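Local structure of succinate dehydrogenase subunit A (Mycolicibacterium smegmatis MC2 51, 6LUM) at residues 233-237 with 356-361; 482-486 with 515-519; 527-532 with 543-549; 549-555 with 566-572. The protein carries FAD as the flavoprotein subunit of succinate dehydrogenase and probably oxidises succinate to fumarate. One frame throughout, in Å; residues are numbered along the deposited sequence.

Overall arrangement
Along the chain the four contacts follow one another in series; none encloses or crosses another. Interaction 1 comes first and closes the longest loop, bringing strand 234-235 against residues 356-361 across 118 intervening residues of the FAD-binding domain. The other three lie in the C-terminal region of the flavoprotein. Interaction 2 pairs helices 472-488 and 503-527, interaction 3 folds back the loop that follows the second helix, and interaction 4 is the hairpin of strands 550-556 and 565-571. Interactions 3 and 4 share Met549. Strand 234-235 lies beside strand 550-556, so interactions 1 and 4 meet in one sheet, while Leu234 packs on Leu517 of interaction 2.

Interaction 1. Residues 233-237 with 356-361; sequences PLEDM and VMGGIP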
# COMPACT_ATOMS: atom_id res chain seq x y z
N PRO D 233 -13.67 -15.71 -45.52
CA PRO D 233 -14.73 -16.71 -45.66
C PRO D 233 -15.49 -16.96 -44.37
O PRO D 233 -15.09 -16.57 -43.28
CB PRO D 233 -13.95 -17.96 -46.07
CG PRO D 233 -12.69 -17.81 -45.37
CD PRO D 233 -12.36 -16.36 -45.34
N LEU D 234 -16.62 -17.65 -44.52
CA LEU D 234 -17.41 -18.12 -43.39
C LEU D 234 -17.68 -19.60 -43.57
O LEU D 234 -18.00 -20.05 -44.67
CB LEU D 234 -18.73 -17.37 -43.26
CG LEU D 234 -18.72 -16.01 -42.58
CD1 LEU D 234 -20.12 -15.60 -42.27
CD2 LEU D 234 -17.91 -16.05 -41.33
N GLU D 235 -17.58 -20.36 -42.48
CA GLU D 235 -17.52 -21.81 -42.55
C GLU D 235 -18.73 -22.43 -41.88
O GLU D 235 -19.05 -22.09 -40.74
CB GLU D 235 -16.24 -22.31 -41.89
CG GLU D 235 -15.96 -23.78 -42.09
CD GLU D 235 -15.01 -24.34 -41.06
OE1 GLU D 235 -13.90 -23.81 -40.91
OE2 GLU D 235 -15.39 -25.32 -40.38
N ASP D 236 -19.39 -23.34 -42.59
CA ASP D 236 -20.42 -24.22 -42.01
C ASP D 236 -21.58 -23.43 -41.41
O ASP D 236 -22.00 -23.68 -40.29
CB ASP D 236 -19.80 -25.12 -40.94
CG ASP D 236 -19.54 -26.52 -41.44
OD1 ASP D 236 -20.04 -26.86 -42.53
OD2 ASP D 236 -18.84 -27.28 -40.74
N MET D 237 -22.13 -22.50 -42.19
CA MET D 237 -23.16 -21.62 -41.65
C MET D 237 -24.57 -22.17 -41.78
O MET D 237 -25.49 -21.57 -41.24
CB MET D 237 -23.08 -20.26 -42.34
CG MET D 237 -22.07 -19.33 -41.72
SD MET D 237 -22.58 -18.71 -40.12
CE MET D 237 -24.04 -17.81 -40.57
N VAL D 356 -25.52 -21.47 -33.46
CA VAL D 356 -24.97 -21.60 -34.81
C VAL D 356 -23.64 -22.33 -34.68
O VAL D 356 -22.74 -21.88 -33.98
CB VAL D 356 -24.81 -20.23 -35.50
CG1 VAL D 356 -23.98 -19.28 -34.68
CG2 VAL D 356 -24.23 -20.41 -36.87
N MET D 357 -23.54 -23.48 -35.34
CA MET D 357 -22.30 -24.24 -35.27
C MET D 357 -21.23 -23.72 -36.22
O MET D 357 -20.07 -24.11 -36.07
CB MET D 357 -22.55 -25.72 -35.53
CG MET D 357 -22.92 -26.50 -34.29
SD MET D 357 -24.61 -26.35 -33.74
CE MET D 357 -25.40 -27.44 -34.90
N GLY D 358 -21.58 -22.87 -37.18
CA GLY D 358 -20.61 -22.27 -38.06
C GLY D 358 -20.03 -20.99 -37.49
O GLY D 358 -20.17 -20.68 -36.31
N GLY D 359 -19.34 -20.26 -38.34
CA GLY D 359 -18.73 -19.02 -37.95
C GLY D 359 -17.43 -18.80 -38.68
O GLY D 359 -17.19 -19.38 -39.73
N ILE D 360 -16.59 -17.95 -38.10
CA ILE D 360 -15.29 -17.58 -38.65
C ILE D 360 -14.33 -18.75 -38.54
O ILE D 360 -14.08 -19.22 -37.42
CB ILE D 360 -14.72 -16.35 -37.93
CG1 ILE D 360 -15.76 -15.25 -37.80
CG2 ILE D 360 -13.52 -15.84 -38.65
CD1 ILE D 360 -15.40 -14.22 -36.79
N PRO D 361 -13.75 -19.24 -39.63
CA PRO D 361 -12.90 -20.43 -39.56
C PRO D 361 -11.55 -20.09 -38.96
O PRO D 361 -10.82 -19.25 -39.49
CB PRO D 361 -12.78 -20.86 -41.02
CG PRO D 361 -12.89 -19.61 -41.75
CD PRO D 361 -13.80 -18.70 -41.00
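Glu235 and Gly359 face each other as an antiparallel hydrogen-bonded pair. Glu235 N donates to Gly359 O (2.9 Å, 167° at the hydrogen), and Gly359 N returns a bond to Glu235 O at 3.0 Å. Gly358 suits the close approach: a side chain there would run into the carbonyls of Asp236 and Glu235, and Asp236 O already lies 3.0 Å from Gly358 CA. Gly359 has a different reason, a backbone conformation (phi 146°) in which any side chain would collide with the carbonyl oxygen of Gly358. Beside the bridge, Glu235 CG is anti to the backbone N (chi1 -171°), which sends the extended chain over Pro361, with Glu235 CB 3.9 Å from Pro361 CB. The rings of Pro233 and Pro361 meet at their CG atoms, 4.0 Å apart. At the other end, Met237 bends back to lay SD on Val356 CG2, also at 4.0 Å.

This single bridge joins two small sheets: strand 234-235 is the edge of the antiparallel sheet whose next strand is 550-556, whereas 360-361 runs parallel to 386-387. Leu234 CD2 rests against Gly359, and the side chain also touches Leu224 and Phe228 of helix 223-229. Further out, the buried acids find partners in the C-terminal hairpin: Glu235 OE1 forms a salt bridge with Lys570, and Asp236 OD2 is hydrogen-bonded to His551 ND1. The side chain of Val356 lies about 8 Å from the bound FAD.

Interaction 2. Residues 482-486 with 515-519; sequences IHALK and LELAE
Glu519 receives Lys486 and His483 from the opposite helix, one on each carboxylate oxygen. OE2 forms a salt bridge with Lys486 NZ; the modelled separation is too short to be taken literally at this resolution, but the pairing of charges is plain. OE1 accepts a weak hydrogen bond from His483 NE2 at 3.4 Å, with the oxygen at the ring's edge and the ring and carboxylate planes almost perpendicular, 89° apart. Glu519 can span the gap because its CG is anti to the backbone N (chi1 -154°) and the chain stays extended. Lysine suits its place in the same way: its long methylene chain runs across the buried interface, with Lys486 CE 3.9 Å from Leu515 O, and delivers the ammonium to a second acceptor, Leu561 O. A leucine in place of His483 would probably leave Glu519 OE1 without this N-H and the carboxylate freer to turn about Lys486. Glu516, facing away, finds its partner elsewhere, in a salt bridge with Arg229.

The rest of the interface is apolar. Ile482 CD1 reaches Ala518 CB at 3.6 Å, where the small alanine admits the longer branch, and Leu485 CB meets Leu515 CD2 at 4.0 Å. The two segments run nearly antiparallel, at 160°, with axes 10.5 Å apart at their closest. The pair belongs to the C-terminal region of the fumarate reductase flavoprotein family. Helix 451-465 packs on it as a third helix, its Leu458 touching Leu485, Leu515 and Ala518, while Glu516 and Leu517 face helix 223-229.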
# COMPACT_ATOMS: atom_id res chain seq x y z
N ILE D 482 -35.34 -13.20 -49.71
CA ILE D 482 -34.22 -12.43 -49.18
C ILE D 482 -33.71 -11.45 -50.22
O ILE D 482 -33.27 -10.35 -49.88
CB ILE D 482 -33.11 -13.36 -48.69
CG1 ILE D 482 -33.59 -14.12 -47.47
CG2 ILE D 482 -31.89 -12.59 -48.32
CD1 ILE D 482 -32.55 -14.99 -46.88
N HIS D 483 -33.77 -11.79 -51.50
CA HIS D 483 -33.36 -10.82 -52.51
C HIS D 483 -34.33 -9.65 -52.58
O HIS D 483 -33.91 -8.49 -52.70
CB HIS D 483 -33.22 -11.51 -53.87
CG HIS D 483 -31.96 -12.30 -54.00
ND1 HIS D 483 -31.78 -13.26 -54.98
CD2 HIS D 483 -30.81 -12.29 -53.28
CE1 HIS D 483 -30.58 -13.80 -54.85
NE2 HIS D 483 -29.97 -13.22 -53.83
N ALA D 484 -35.63 -9.93 -52.49
CA ALA D 484 -36.60 -8.84 -52.44
C ALA D 484 -36.35 -7.93 -51.24
O ALA D 484 -36.37 -6.71 -51.36
CB ALA D 484 -38.02 -9.41 -52.39
N LEU D 485 -36.11 -8.51 -50.07
CA LEU D 485 -35.86 -7.68 -48.90
C LEU D 485 -34.54 -6.94 -49.02
O LEU D 485 -34.39 -5.86 -48.46
CB LEU D 485 -35.89 -8.51 -47.63
CG LEU D 485 -37.15 -9.35 -47.44
CD1 LEU D 485 -36.92 -10.39 -46.38
CD2 LEU D 485 -38.32 -8.48 -47.07
N LYS D 486 -33.57 -7.50 -49.74
CA LYS D 486 -32.31 -6.80 -49.91
C LYS D 486 -32.45 -5.61 -50.84
O LYS D 486 -31.71 -4.63 -50.71
CB LYS D 486 -31.24 -7.75 -50.45
CG LYS D 486 -30.63 -8.65 -49.42
CD LYS D 486 -29.61 -9.57 -50.04
CE LYS D 486 -28.56 -9.95 -49.03
NZ LYS D 486 -27.33 -10.42 -49.71
N LEU D 515 -29.38 -9.59 -42.95
CA LEU D 515 -29.68 -9.99 -44.33
C LEU D 515 -28.51 -10.75 -44.96
O LEU D 515 -28.72 -11.77 -45.63
CB LEU D 515 -30.04 -8.77 -45.16
CG LEU D 515 -31.41 -8.16 -44.92
CD1 LEU D 515 -31.42 -6.78 -45.48
CD2 LEU D 515 -32.49 -8.99 -45.56
N GLU D 516 -27.28 -10.26 -44.75
CA GLU D 516 -26.13 -10.98 -45.29
C GLU D 516 -26.05 -12.40 -44.76
O GLU D 516 -25.91 -13.36 -45.53
CB GLU D 516 -24.83 -10.25 -44.96
CG GLU D 516 -24.61 -9.01 -45.74
CD GLU D 516 -23.24 -8.44 -45.48
OE1 GLU D 516 -22.55 -8.99 -44.60
OE2 GLU D 516 -22.87 -7.45 -46.14
N LEU D 517 -26.12 -12.56 -43.44
CA LEU D 517 -26.00 -13.88 -42.85
C LEU D 517 -27.15 -14.79 -43.25
O LEU D 517 -26.95 -16.00 -43.41
CB LEU D 517 -25.92 -13.77 -41.33
CG LEU D 517 -24.76 -12.92 -40.85
CD1 LEU D 517 -24.72 -12.89 -39.35
CD2 LEU D 517 -23.48 -13.47 -41.41
N ALA D 518 -28.34 -14.23 -43.44
CA ALA D 518 -29.45 -15.05 -43.90
C ALA D 518 -29.16 -15.63 -45.28
O ALA D 518 -29.42 -16.81 -45.52
CB ALA D 518 -30.73 -14.23 -43.91
N GLU D 519 -28.64 -14.81 -46.19
CA GLU D 519 -28.36 -15.36 -47.51
C GLU D 519 -27.24 -16.39 -47.47
O GLU D 519 -27.29 -17.38 -48.19
CB GLU D 519 -28.01 -14.26 -48.50
CG GLU D 519 -28.35 -14.66 -49.92
CD GLU D 519 -27.76 -13.73 -50.96
OE1 GLU D 519 -27.29 -14.22 -52.01
OE2 GLU D 519 -27.77 -12.50 -50.73

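Interaction 3. Residues 527-532 with 543-549; sequences NRKESR and RDDTNYM
Arg528, the first residue to leave helical geometry after helix 503-527, sends NH1 to Tyr548 O (2.7 Å), which lies in the guanidinium plane, while its NE and NH2 hold Glu238 and Arg550 O. Next comes Lys529, whose backbone N sits over one face of the Tyr548 ring; its CG and CD flank the hydroxyl oxygen, CG at 3.6 Å from Tyr548 OH.

Glu530 is the hub of a salt-bridge network of Arg528, Glu530, Arg532, Arg543 and Asp545 that ties together the irregular loop between helix 503-527 and strand 550-556. Its CG lies between the backbone N and carbonyl carbon (chi1 69°), turning the carboxylate inward. Glu530 OE1 takes Asp544 N (3.1 Å). Arg532 grips the carboxylate side-on, NH2 to OE1 and NE to OE2, and Arg528 NH1 reaches OE2 from the opposite face of the carboxylate plane to Arg532 NE. With a glutamine here the carboxylate is gone, and Arg528 and Arg532, no longer drawn to one anion, would probably be freer to turn and less firmly tied to the 543-549 loop.

Ser531 turns its hydroxyl to Tyr540 O and Arg537 N. Arg532 NH2 also reaches Asp545 OD1 at 3.3 Å. Arg543 lays CG over one face of the Arg532 guanidinium; the neighbouring like charges are likely to be tempered by Asp545, and Arg543 NH1 also pairs with Asp75.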
# COMPACT_ATOMS: atom_id res chain seq x y z
N ASN D 527 -26.85 -25.78 -50.94
CA ASN D 527 -25.75 -26.55 -51.51
C ASN D 527 -25.67 -27.95 -50.92
O ASN D 527 -25.61 -28.93 -51.66
CB ASN D 527 -24.43 -25.80 -51.28
CG ASN D 527 -23.24 -26.55 -51.80
OD1 ASN D 527 -23.36 -27.42 -52.67
ND2 ASN D 527 -22.08 -26.23 -51.27
N ARG D 528 -25.68 -28.06 -49.60
CA ARG D 528 -25.46 -29.35 -48.95
C ARG D 528 -26.69 -30.24 -49.12
O ARG D 528 -27.69 -30.07 -48.43
CB ARG D 528 -25.13 -29.17 -47.48
CG ARG D 528 -24.67 -30.43 -46.82
CD ARG D 528 -24.33 -30.23 -45.37
NE ARG D 528 -23.08 -29.52 -45.20
CZ ARG D 528 -21.89 -30.08 -45.29
NH1 ARG D 528 -21.79 -31.37 -45.54
NH2 ARG D 528 -20.79 -29.36 -45.12
N LYS D 529 -26.61 -31.21 -50.02
CA LYS D 529 -27.73 -32.11 -50.32
C LYS D 529 -27.61 -33.41 -49.52
O LYS D 529 -27.47 -34.50 -50.07
CB LYS D 529 -27.78 -32.41 -51.81
CG LYS D 529 -27.53 -31.23 -52.71
CD LYS D 529 -27.59 -31.65 -54.16
CE LYS D 529 -27.53 -30.44 -55.07
NZ LYS D 529 -28.60 -29.47 -54.75
N GLU D 530 -27.68 -33.29 -48.20
CA GLU D 530 -27.65 -34.45 -47.32
C GLU D 530 -28.44 -34.11 -46.07
O GLU D 530 -29.15 -33.10 -46.02
CB GLU D 530 -26.20 -34.84 -47.00
CG GLU D 530 -25.49 -33.84 -46.13
CD GLU D 530 -24.21 -34.38 -45.56
OE1 GLU D 530 -23.83 -35.51 -45.94
OE2 GLU D 530 -23.57 -33.69 -44.75
N SER D 531 -28.32 -34.94 -45.04
CA SER D 531 -29.02 -34.70 -43.78
C SER D 531 -28.08 -35.07 -42.64
O SER D 531 -28.10 -36.20 -42.15
CB SER D 531 -30.30 -35.51 -43.73
OG SER D 531 -31.16 -35.14 -44.80
N ARG D 532 -27.29 -34.10 -42.19
CA ARG D 532 -26.29 -34.34 -41.17
C ARG D 532 -26.51 -33.37 -40.02
O ARG D 532 -26.50 -32.16 -40.22
CB ARG D 532 -24.88 -34.18 -41.73
CG ARG D 532 -23.80 -34.33 -40.70
CD ARG D 532 -22.45 -33.99 -41.27
NE ARG D 532 -22.27 -34.64 -42.56
CZ ARG D 532 -21.73 -35.84 -42.70
NH1 ARG D 532 -21.32 -36.50 -41.64
NH2 ARG D 532 -21.60 -36.37 -43.91
N ARG D 543 -27.46 -39.41 -44.58
CA ARG D 543 -26.13 -38.82 -44.57
C ARG D 543 -25.28 -39.39 -45.71
O ARG D 543 -25.21 -40.61 -45.90
CB ARG D 543 -25.48 -39.09 -43.22
CG ARG D 543 -24.17 -38.39 -43.01
CD ARG D 543 -23.68 -38.63 -41.60
NE ARG D 543 -23.44 -40.04 -41.36
CZ ARG D 543 -23.10 -40.56 -40.18
NH1 ARG D 543 -22.94 -39.78 -39.13
NH2 ARG D 543 -22.91 -41.86 -40.07
N ASP D 544 -24.64 -38.50 -46.46
CA ASP D 544 -23.77 -38.88 -47.58
C ASP D 544 -22.32 -38.67 -47.15
O ASP D 544 -21.74 -37.60 -47.32
CB ASP D 544 -24.12 -38.08 -48.82
CG ASP D 544 -23.64 -38.74 -50.10
OD1 ASP D 544 -23.16 -39.89 -50.03
OD2 ASP D 544 -23.73 -38.11 -51.17
N ASP D 545 -21.72 -39.72 -46.60
CA ASP D 545 -20.38 -39.64 -46.05
C ASP D 545 -19.30 -39.61 -47.11
O ASP D 545 -18.12 -39.42 -46.78
CB ASP D 545 -20.13 -40.83 -45.12
CG ASP D 545 -20.83 -40.68 -43.79
OD1 ASP D 545 -20.95 -39.54 -43.30
OD2 ASP D 545 -21.28 -41.71 -43.23
N THR D 546 -19.65 -39.77 -48.38
CA THR D 546 -18.66 -39.84 -49.45
C THR D 546 -18.54 -38.54 -50.23
O THR D 546 -17.46 -38.25 -50.76
CB THR D 546 -19.01 -40.96 -50.43
OG1 THR D 546 -19.97 -40.49 -51.38
CG2 THR D 546 -19.59 -42.15 -49.68
N ASN D 547 -19.60 -37.75 -50.30
CA ASN D 547 -19.59 -36.52 -51.07
C ASN D 547 -19.61 -35.26 -50.21
O ASN D 547 -19.11 -34.23 -50.65
CB ASN D 547 -20.79 -36.48 -52.02
CG ASN D 547 -20.47 -35.80 -53.33
OD1 ASN D 547 -19.67 -34.87 -53.39
ND2 ASN D 547 -21.10 -36.26 -54.41
N TYR D 548 -20.16 -35.32 -49.01
CA TYR D 548 -20.40 -34.12 -48.22
C TYR D 548 -19.83 -34.23 -46.81
O TYR D 548 -20.38 -33.68 -45.87
CB TYR D 548 -21.90 -33.82 -48.14
CG TYR D 548 -22.49 -33.38 -49.44
CD1 TYR D 548 -22.12 -32.18 -50.02
CD2 TYR D 548 -23.42 -34.16 -50.10
CE1 TYR D 548 -22.65 -31.78 -51.21
CE2 TYR D 548 -23.96 -33.77 -51.29
CZ TYR D 548 -23.57 -32.57 -51.84
OH TYR D 548 -24.11 -32.17 -53.04
N MET D 549 -18.71 -34.93 -46.65
CA MET D 549 -18.02 -34.86 -45.36
C MET D 549 -16.91 -33.83 -45.40
O MET D 549 -15.73 -34.13 -45.20
CB MET D 549 -17.50 -36.23 -44.95
CG MET D 549 -16.95 -36.26 -43.54
SD MET D 549 -16.47 -37.89 -42.95
CE MET D 549 -18.09 -38.57 -42.63

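Interaction 4. Residues 549-555 with 566-572; sequences MRHTMAY and RLDYKPV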
# COMPACT_ATOMS: atom_id res chain seq x y z
N MET D 549 -18.71 -34.93 -46.65
CA MET D 549 -18.02 -34.86 -45.36
C MET D 549 -16.91 -33.83 -45.40
O MET D 549 -15.73 -34.13 -45.20
CB MET D 549 -17.50 -36.23 -44.95
CG MET D 549 -16.95 -36.26 -43.54
SD MET D 549 -16.47 -37.89 -42.95
CE MET D 549 -18.09 -38.57 -42.63
N ARG D 550 -17.28 -32.59 -45.68
CA ARG D 550 -16.35 -31.48 -45.70
C ARG D 550 -17.06 -30.24 -45.19
O ARG D 550 -18.28 -30.11 -45.30
CB ARG D 550 -15.80 -31.23 -47.11
CG ARG D 550 -14.98 -32.36 -47.67
CD ARG D 550 -14.93 -32.32 -49.18
NE ARG D 550 -16.26 -32.30 -49.76
CZ ARG D 550 -16.51 -32.38 -51.07
NH1 ARG D 550 -15.50 -32.48 -51.92
NH2 ARG D 550 -17.75 -32.35 -51.51
N HIS D 551 -16.29 -29.32 -44.62
CA HIS D 551 -16.83 -28.03 -44.24
C HIS D 551 -17.09 -27.21 -45.49
O HIS D 551 -16.32 -27.25 -46.45
CB HIS D 551 -15.86 -27.29 -43.33
CG HIS D 551 -15.62 -27.96 -42.02
ND1 HIS D 551 -16.62 -28.22 -41.11
CD2 HIS D 551 -14.47 -28.40 -41.45
CE1 HIS D 551 -16.11 -28.80 -40.05
NE2 HIS D 551 -14.81 -28.93 -40.23
N THR D 552 -18.19 -26.47 -45.49
CA THR D 552 -18.49 -25.53 -46.55
C THR D 552 -17.93 -24.18 -46.19
O THR D 552 -18.07 -23.73 -45.05
CB THR D 552 -20.00 -25.42 -46.77
OG1 THR D 552 -20.53 -26.70 -47.14
CG2 THR D 552 -20.31 -24.43 -47.85
N MET D 553 -17.29 -23.51 -47.14
CA MET D 553 -16.75 -22.18 -46.92
C MET D 553 -17.32 -21.24 -47.97
O MET D 553 -17.39 -21.60 -49.15
CB MET D 553 -15.23 -22.20 -46.97
CG MET D 553 -14.63 -23.13 -45.94
SD MET D 553 -12.88 -22.89 -45.69
CE MET D 553 -12.89 -21.32 -44.86
N ALA D 554 -17.75 -20.06 -47.54
CA ALA D 554 -18.42 -19.12 -48.41
C ALA D 554 -17.63 -17.82 -48.46
O ALA D 554 -17.21 -17.31 -47.41
CB ALA D 554 -19.84 -18.85 -47.93
N TYR D 555 -17.43 -17.30 -49.67
CA TYR D 555 -16.75 -16.04 -49.91
C TYR D 555 -17.70 -15.09 -50.61
O TYR D 555 -18.43 -15.48 -51.52
CB TYR D 555 -15.51 -16.21 -50.78
CG TYR D 555 -14.50 -17.21 -50.29
CD1 TYR D 555 -14.65 -18.56 -50.55
CD2 TYR D 555 -13.37 -16.81 -49.60
CE1 TYR D 555 -13.73 -19.47 -50.12
CE2 TYR D 555 -12.45 -17.71 -49.16
CZ TYR D 555 -12.63 -19.04 -49.42
OH TYR D 555 -11.71 -19.96 -48.99
N ARG D 566 -19.60 -17.39 -53.40
CA ARG D 566 -18.84 -18.50 -53.98
C ARG D 566 -18.51 -19.51 -52.89
O ARG D 566 -18.04 -19.13 -51.81
CB ARG D 566 -17.56 -18.00 -54.63
CG ARG D 566 -16.59 -19.11 -54.96
CD ARG D 566 -15.40 -18.59 -55.74
NE ARG D 566 -14.71 -17.54 -55.01
CZ ARG D 566 -13.70 -17.76 -54.17
NH1 ARG D 566 -13.12 -16.75 -53.54
NH2 ARG D 566 -13.28 -19.00 -53.97
N LEU D 567 -18.74 -20.78 -53.18
CA LEU D 567 -18.62 -21.84 -52.19
C LEU D 567 -17.43 -22.74 -52.52
O LEU D 567 -17.36 -23.30 -53.61
CB LEU D 567 -19.91 -22.66 -52.13
CG LEU D 567 -21.16 -21.93 -51.66
CD1 LEU D 567 -22.37 -22.69 -52.09
CD2 LEU D 567 -21.15 -21.77 -50.17
N ASP D 568 -16.52 -22.86 -51.57
CA ASP D 568 -15.41 -23.80 -51.62
C ASP D 568 -15.58 -24.82 -50.50
O ASP D 568 -16.49 -24.72 -49.67
CB ASP D 568 -14.08 -23.07 -51.49
CG ASP D 568 -13.78 -22.18 -52.68
OD1 ASP D 568 -12.84 -21.36 -52.59
OD2 ASP D 568 -14.48 -22.30 -53.70
N TYR D 569 -14.70 -25.81 -50.47
CA TYR D 569 -14.79 -26.89 -49.50
C TYR D 569 -13.49 -27.01 -48.73
O TYR D 569 -12.41 -26.74 -49.26
CB TYR D 569 -15.12 -28.20 -50.18
CG TYR D 569 -16.60 -28.40 -50.38
CD1 TYR D 569 -17.21 -28.09 -51.58
CD2 TYR D 569 -17.39 -28.89 -49.35
CE1 TYR D 569 -18.56 -28.27 -51.75
CE2 TYR D 569 -18.74 -29.07 -49.52
CZ TYR D 569 -19.32 -28.76 -50.71
OH TYR D 569 -20.67 -28.94 -50.87
N LYS D 570 -13.61 -27.43 -47.48
CA LYS D 570 -12.47 -27.59 -46.60
C LYS D 570 -12.50 -29.00 -46.01
O LYS D 570 -13.54 -29.44 -45.51
CB LYS D 570 -12.51 -26.55 -45.49
CG LYS D 570 -11.52 -26.74 -44.38
CD LYS D 570 -11.64 -25.61 -43.39
CE LYS D 570 -10.57 -25.66 -42.34
NZ LYS D 570 -10.86 -24.70 -41.24
N PRO D 571 -11.39 -29.74 -46.06
CA PRO D 571 -11.42 -31.11 -45.55
C PRO D 571 -11.47 -31.16 -44.04
O PRO D 571 -10.94 -30.29 -43.34
CB PRO D 571 -10.10 -31.70 -46.07
CG PRO D 571 -9.21 -30.52 -46.17
CD PRO D 571 -10.08 -29.37 -46.60
N VAL D 572 -12.12 -32.20 -43.52
CA VAL D 572 -12.26 -32.41 -42.09
C VAL D 572 -11.16 -33.34 -41.61
O VAL D 572 -10.87 -34.36 -42.24
CB VAL D 572 -13.65 -32.97 -41.74
CG1 VAL D 572 -13.94 -34.21 -42.54
CG2 VAL D 572 -13.74 -33.27 -40.27
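Strands 550-555 and 566-571 run antiparallel, 146° between their directions, as a hairpin in which His551 pairs with Lys570, Met553 with Asp568 and Tyr555 with Arg566, each through two N-H...O bonds of 2.9 Å. On one face Arg550 lays its guanidinium flat over the Tyr569 ring, CZ 4.1 Å from the centroid and only 16° off the normal: a cation-pi stack. Arg550 CB meanwhile sits 3.6 Å from Tyr569 CD2. Along the same face Leu567 CD2 meets Thr552 CG2 (3.6 Å) and Ala554 CB, small groups that leave it room.

On the other face a second stack joins Arg566 and Tyr555, the planes just 10° apart and Arg566 CZ 4.3 Å from the centroid of the Tyr555 ring, off-centre. Here CG of Arg566 is anti to the backbone N and a bend at chi3 folds the group back over the ring, where Arg566 NH2 also bridges to Asp568 OD1 at 2.8 Å. Met553 SD rests on Lys570 CB at 3.7 Å.

Both arginines are likely to have their charge eased by a tyrosine face, and Arg566 also by Asp568, which suits cations on a partly exposed hairpin.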